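Local coordinates for Rbstp0775 protein (Geobacillus stearothermophilus, PDB 1RZ3) that is of unknown function but is probably a P-loop kinase related to uridine kinase that binds ATP, at residues R22-T36 with L122-Q136. Residues are numbered along the deposited sequence; the frame is centred on the assembly and turned at random.
Sequences RLVLGIDGLSRSGKT and LSDSDMIMIEGVFLQ. With CA (calcium ion), chain C.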
loop_
_atom_site.group_PDB
_atom_site.type_symbol
_atom_site.label_atom_id
_atom_site.label_comp_id
_atom_site.label_asym_id
_atom_site.label_seq_id
_atom_site.Cartn_x
_atom_site.Cartn_y
_atom_site.Cartn_z
ATOM N N ARG A 22 -10.754 -11.981 8.625
ATOM C CA ARG A 22 -10.281 -10.626 8.380
ATOM C C ARG A 22 -10.366 -10.313 6.891
ATOM O O ARG A 22 -10.081 -11.170 6.051
ATOM C CB ARG A 22 -8.823 -10.471 8.826
ATOM C CG ARG A 22 -8.575 -10.657 10.305
ATOM C CD ARG A 22 -7.088 -10.625 10.600
ATOM N NE ARG A 22 -6.800 -10.874 12.010
ATOM C CZ ARG A 22 -5.611 -11.248 12.468
ATOM N NH1 ARG A 22 -4.600 -11.414 11.626
ATOM N NH2 ARG A 22 -5.432 -11.474 13.765
ATOM N N LEU A 23 -10.770 -9.093 6.569
ATOM C CA LEU A 23 -10.851 -8.668 5.178
ATOM C C LEU A 23 -9.625 -7.790 4.921
ATOM O O LEU A 23 -9.419 -6.789 5.606
ATOM C CB LEU A 23 -12.132 -7.870 4.939
ATOM C CG LEU A 23 -12.427 -7.447 3.495
ATOM C CD1 LEU A 23 -12.589 -8.685 2.615
ATOM C CD2 LEU A 23 -13.690 -6.608 3.466
ATOM N N VAL A 24 -8.801 -8.176 3.952
ATOM C CA VAL A 24 -7.602 -7.412 3.627
ATOM C C VAL A 24 -7.848 -6.509 2.417
ATOM O O VAL A 24 -8.117 -6.986 1.315
ATOM C CB VAL A 24 -6.411 -8.361 3.362
ATOM C CG1 VAL A 24 -5.160 -7.566 3.043
ATOM C CG2 VAL A 24 -6.185 -9.247 4.589
ATOM N N LEU A 25 -7.751 -5.202 2.643
ATOM C CA LEU A 25 -7.994 -4.203 1.609
ATOM C C LEU A 25 -6.697 -3.537 1.184
ATOM O O LEU A 25 -5.783 -3.363 1.984
ATOM C CB LEU A 25 -8.931 -3.120 2.140
ATOM C CG LEU A 25 -10.128 -3.574 2.974
ATOM C CD1 LEU A 25 -10.738 -2.368 3.692
ATOM C CD2 LEU A 25 -11.147 -4.252 2.073
ATOM N N GLY A 26 -6.626 -3.158 -0.082
ATOM C CA GLY A 26 -5.434 -2.497 -0.562
ATOM C C GLY A 26 -5.803 -1.224 -1.294
ATOM O O GLY A 26 -6.797 -1.181 -2.022
ATOM N N ILE A 27 -5.024 -0.174 -1.067
ATOM C CA ILE A 27 -5.232 1.092 -1.748
ATOM C C ILE A 27 -3.945 1.298 -2.540
ATOM O O ILE A 27 -2.918 1.698 -1.997
ATOM C CB ILE A 27 -5.449 2.256 -0.762
ATOM C CG1 ILE A 27 -6.720 2.008 0.060
ATOM C CG2 ILE A 27 -5.580 3.565 -1.529
ATOM C CD1 ILE A 27 -7.081 3.148 1.000
ATOM N N ASP A 28 -4.019 0.980 -3.827
ATOM C CA ASP A 28 -2.887 1.071 -4.737
ATOM C C ASP A 28 -2.950 2.378 -5.520
ATOM O O ASP A 28 -4.011 2.807 -5.958
ATOM C CB ASP A 28 -2.931 -0.142 -5.672
ATOM C CG ASP A 28 -1.686 -0.295 -6.528
ATOM O OD1 ASP A 28 -0.587 0.129 -6.110
ATOM O OD2 ASP A 28 -1.813 -0.879 -7.623
ATOM N N GLY A 29 -1.807 3.021 -5.683
ATOM C CA GLY A 29 -1.790 4.269 -6.422
ATOM C C GLY A 29 -0.373 4.778 -6.518
ATOM O O GLY A 29 0.470 4.418 -5.698
ATOM N N LEU A 30 -0.113 5.621 -7.512
ATOM C CA LEU A 30 1.222 6.165 -7.714
ATOM C C LEU A 30 1.569 7.217 -6.666
ATOM O O LEU A 30 0.718 7.633 -5.880
ATOM C CB LEU A 30 1.331 6.750 -9.126
ATOM C CG LEU A 30 0.887 5.809 -10.253
ATOM C CD1 LEU A 30 1.171 6.446 -11.604
ATOM C CD2 LEU A 30 1.613 4.475 -10.131
ATOM N N SER A 31 2.829 7.641 -6.657
ATOM C CA SER A 31 3.298 8.640 -5.704
ATOM C C SER A 31 2.478 9.926 -5.769
ATOM O O SER A 31 2.170 10.422 -6.850
ATOM C CB SER A 31 4.771 8.960 -5.966
ATOM O OG SER A 31 5.241 9.943 -5.061
ATOM N N ARG A 32 2.128 10.456 -4.600
ATOM C CA ARG A 32 1.344 11.686 -4.501
ATOM C C ARG A 32 -0.021 11.613 -5.185
ATOM O O ARG A 32 -0.445 12.568 -5.838
ATOM C CB ARG A 32 2.129 12.876 -5.076
ATOM C CG ARG A 32 3.394 13.244 -4.311
ATOM C CD ARG A 32 3.990 14.542 -4.847
ATOM N NE ARG A 32 5.249 14.897 -4.194
ATOM C CZ ARG A 32 6.385 14.217 -4.330
ATOM N NH1 ARG A 32 6.428 13.136 -5.099
ATOM N NH2 ARG A 32 7.480 14.618 -3.696
ATOM N N SER A 33 -0.714 10.490 -5.036
ATOM C CA SER A 33 -2.034 10.339 -5.638
ATOM C C SER A 33 -3.101 10.531 -4.565
ATOM O O SER A 33 -4.298 10.510 -4.853
ATOM C CB SER A 33 -2.180 8.956 -6.273
ATOM O OG SER A 33 -1.961 7.936 -5.316
ATOM N N GLY A 34 -2.652 10.714 -3.326
ATOM C CA GLY A 34 -3.571 10.908 -2.219
ATOM C C GLY A 34 -3.954 9.618 -1.515
ATOM O O GLY A 34 -4.872 9.602 -0.696
ATOM N N LYS A 35 -3.246 8.534 -1.826
ATOM C CA LYS A 35 -3.526 7.230 -1.224
ATOM C C LYS A 35 -3.532 7.266 0.295
ATOM O O LYS A 35 -4.425 6.717 0.935
ATOM C CB LYS A 35 -2.481 6.199 -1.643
ATOM C CG LYS A 35 -2.322 5.989 -3.119
ATOM C CD LYS A 35 -1.280 4.911 -3.363
ATOM C CE LYS A 35 0.055 5.256 -2.718
ATOM N NZ LYS A 35 0.632 6.500 -3.286
ATOM N N THR A 36 -2.509 7.892 0.865
ATOM C CA THR A 36 -2.380 7.964 2.311
ATOM C C THR A 36 -3.557 8.687 2.938
ATOM O O THR A 36 -4.098 8.243 3.952
ATOM C CB THR A 36 -1.062 8.656 2.710
ATOM O OG1 THR A 36 0.043 7.869 2.246
ATOM C CG2 THR A 36 -0.967 8.799 4.216
ATOM N N LEU A 122 -2.878 -7.034 15.246
ATOM C CA LEU A 122 -3.936 -7.359 14.298
ATOM C C LEU A 122 -5.125 -7.917 15.066
ATOM O O LEU A 122 -6.280 -7.639 14.741
ATOM C CB LEU A 122 -3.434 -8.397 13.291
ATOM C CG LEU A 122 -2.217 -7.949 12.474
ATOM C CD1 LEU A 122 -1.878 -9.004 11.427
ATOM C CD2 LEU A 122 -2.524 -6.619 11.808
ATOM N N SER A 123 -4.809 -8.712 16.085
ATOM C CA SER A 123 -5.784 -9.344 16.970
ATOM C C SER A 123 -7.193 -9.512 16.414
ATOM O O SER A 123 -7.406 -10.320 15.513
ATOM C CB SER A 123 -5.838 -8.585 18.297
ATOM O OG SER A 123 -4.538 -8.450 18.847
ATOM N N ASP A 124 -8.159 -8.759 16.936
ATOM C CA ASP A 124 -9.530 -8.913 16.461
ATOM C C ASP A 124 -9.981 -7.897 15.413
ATOM O O ASP A 124 -11.159 -7.534 15.350
ATOM C CB ASP A 124 -10.508 -8.933 17.652
ATOM C CG ASP A 124 -10.644 -7.583 18.326
ATOM O OD1 ASP A 124 -9.665 -6.812 18.323
ATOM O OD2 ASP A 124 -11.728 -7.300 18.876
ATOM N N SER A 125 -9.050 -7.447 14.576
ATOM C CA SER A 125 -9.396 -6.490 13.522
ATOM C C SER A 125 -10.419 -7.131 12.584
ATOM O O SER A 125 -10.352 -8.330 12.311
ATOM C CB SER A 125 -8.162 -6.119 12.689
ATOM O OG SER A 125 -7.149 -5.510 13.467
ATOM N N ASP A 126 -11.365 -6.337 12.093
ATOM C CA ASP A 126 -12.349 -6.846 11.142
ATOM C C ASP A 126 -11.741 -6.716 9.747
ATOM O O ASP A 126 -11.972 -7.555 8.865
ATOM C CB ASP A 126 -13.637 -6.030 11.198
ATOM C CG ASP A 126 -14.338 -6.144 12.531
ATOM O OD1 ASP A 126 -14.643 -7.282 12.947
ATOM O OD2 ASP A 126 -14.585 -5.095 13.160
HETATM N N MSE A 127 -10.960 -5.657 9.559
HETATM C CA MSE A 127 -10.323 -5.397 8.276
HETATM C C MSE A 127 -8.913 -4.866 8.459
HETATM O O MSE A 127 -8.616 -4.181 9.436
HETATM C CB MSE A 127 -11.118 -4.355 7.479
HETATM C CG MSE A 127 -12.604 -4.626 7.357
HETATM SE SE MSE A 127 -13.474 -3.383 6.120
HETATM C CE MSE A 127 -15.234 -4.195 6.088
ATOM N N ILE A 128 -8.050 -5.184 7.499
ATOM C CA ILE A 128 -6.674 -4.717 7.505
ATOM C C ILE A 128 -6.562 -3.888 6.237
ATOM O O ILE A 128 -6.883 -4.369 5.148
ATOM C CB ILE A 128 -5.661 -5.885 7.410
ATOM C CG1 ILE A 128 -5.887 -6.880 8.555
ATOM C CG2 ILE A 128 -4.230 -5.328 7.423
ATOM C CD1 ILE A 128 -5.832 -6.260 9.925
HETATM N N MSE A 129 -6.126 -2.643 6.367
HETATM C CA MSE A 129 -5.995 -1.787 5.198
HETATM C C MSE A 129 -4.541 -1.434 4.937
HETATM O O MSE A 129 -3.835 -0.962 5.827
HETATM C CB MSE A 129 -6.810 -0.511 5.375
HETATM C CG MSE A 129 -6.868 0.324 4.115
HETATM SE SE MSE A 129 -7.878 1.917 4.401
HETATM C CE MSE A 129 -9.651 1.148 4.452
ATOM N N ILE A 130 -4.105 -1.670 3.707
ATOM C CA ILE A 130 -2.734 -1.402 3.300
ATOM C C ILE A 130 -2.728 -0.435 2.120
ATOM O O ILE A 130 -3.409 -0.668 1.120
ATOM C CB ILE A 130 -2.033 -2.717 2.882
ATOM C CG1 ILE A 130 -2.100 -3.718 4.043
ATOM C CG2 ILE A 130 -0.589 -2.444 2.474
ATOM C CD1 ILE A 130 -1.570 -5.091 3.712
ATOM N N GLU A 131 -1.975 0.657 2.242
ATOM C CA GLU A 131 -1.885 1.631 1.161
ATOM C C GLU A 131 -0.428 1.830 0.774
ATOM O O GLU A 131 0.454 1.831 1.633
ATOM C CB GLU A 131 -2.507 2.974 1.582
ATOM C CG GLU A 131 -1.811 3.693 2.734
ATOM C CD GLU A 131 -0.715 4.646 2.277
ATOM O OE1 GLU A 131 -0.447 4.724 1.057
ATOM O OE2 GLU A 131 -0.122 5.321 3.147
ATOM N N GLY A 132 -0.179 1.982 -0.522
ATOM C CA GLY A 132 1.182 2.187 -0.987
ATOM C C GLY A 132 1.292 2.078 -2.489
ATOM O O GLY A 132 0.310 1.796 -3.172
ATOM N N VAL A 133 2.489 2.309 -3.014
ATOM C CA VAL A 133 2.700 2.206 -4.449
ATOM C C VAL A 133 3.102 0.776 -4.800
ATOM O O VAL A 133 3.676 0.062 -3.970
ATOM C CB VAL A 133 3.808 3.181 -4.920
ATOM C CG1 VAL A 133 5.117 2.854 -4.236
ATOM C CG2 VAL A 133 3.957 3.110 -6.427
ATOM N N PHE A 134 2.774 0.364 -6.021
ATOM C CA PHE A 134 3.099 -0.962 -6.532
ATOM C C PHE A 134 2.574 -2.088 -5.637
ATOM O O PHE A 134 3.266 -3.082 -5.436
ATOM C CB PHE A 134 4.624 -1.124 -6.676
ATOM C CG PHE A 134 5.320 0.063 -7.298
ATOM C CD1 PHE A 134 4.856 0.624 -8.485
ATOM C CD2 PHE A 134 6.466 0.600 -6.706
ATOM C CE1 PHE A 134 5.522 1.702 -9.081
ATOM C CE2 PHE A 134 7.144 1.682 -7.293
ATOM C CZ PHE A 134 6.668 2.232 -8.483
ATOM N N LEU A 135 1.362 -1.942 -5.109
ATOM C CA LEU A 135 0.794 -2.964 -4.231
ATOM C C LEU A 135 0.428 -4.260 -4.936
ATOM O O LEU A 135 0.406 -5.324 -4.317
ATOM C CB LEU A 135 -0.472 -2.449 -3.544
ATOM C CG LEU A 135 -0.383 -1.384 -2.455
ATOM C CD1 LEU A 135 -1.768 -1.260 -1.803
ATOM C CD2 LEU A 135 0.657 -1.778 -1.407
ATOM N N GLN A 136 0.120 -4.171 -6.226
ATOM C CA GLN A 136 -0.294 -5.345 -6.971
ATOM C C GLN A 136 0.803 -6.132 -7.666
ATOM O O GLN A 136 0.556 -6.804 -8.668
ATOM C CB GLN A 136 -1.398 -4.954 -7.955
ATOM C CG GLN A 136 -2.636 -4.443 -7.227
ATOM C CD GLN A 136 -3.747 -4.042 -8.162
ATOM O OE1 GLN A 136 -3.759 -2.933 -8.711
ATOM N NE2 GLN A 136 -4.687 -4.947 -8.362
HETATM CA CA CA C . -9.156 -4.708 19.161
HETATM O O HOH W 1 -9.174 -10.677 13.489
HETATM O O HOH W 2 0.946 1.981 -7.366
HETATM O O HOH W 3 -11.266 -4.433 17.749
HETATM O O HOH W 4 -9.236 -4.331 21.513
#
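The guanidinium of R22 has CB of L122 over one face, 3.4 Å above its plane, while water 1 sits at its edge, in plane, accepting from NE. NH2 bonds to S123 O at 2.9 Å, reaching a lone pair in the carbonyl plane. Water 1 donates in turn to the carbonyls of S123 and S125, and L97 O and S100 O take further N-H groups, so the planar cation is held by backbone oxygens. Shortening the side chain to alanine would remove the guanidinium and is likely to leave the carbonyls of S123, L97 and S100 without their charged donor and to open a gap over L122 CB. At the other end of the contact, the F134 ring carries CG2 of its neighbour V133 over the centre of one face.

Between these ends, strands 23-29 and 127-132 run parallel, 14° apart, at the centre of the Rossmann-like sheet of a P-loop NTPase. The ladder of backbone bonds alternates between the strands, from L23 N to D126 O through to G132 N to I27 O. M127 and M129, both selenomethionine, share one face with L23, L25 and I27: L25 CD1 lies 3.8 Å from both M127 SE and M129 CE, and helix 35-48 covers M129.

The sequence from G29 to T36 fits a Walker A loop, consistent with ATP binding. Two bends in the K35 chain lay CE 3.4 Å from G132 C and let NZ bond to L30 O. T36 OG1 donates to E131 OE2 at 2.7 Å, coming in above the carboxylate plane; OE2 is also hydrogen-bonded to H57 ND1. On the opposite face of the sheet, D28 turns CG anti to its own N (chi1 -171°), and OD1 accepts hydrogen bonds from L135 N, at 3.0 Å and from above the carboxylate plane, and from water 2, while OD2 is bonded to Y183 OH.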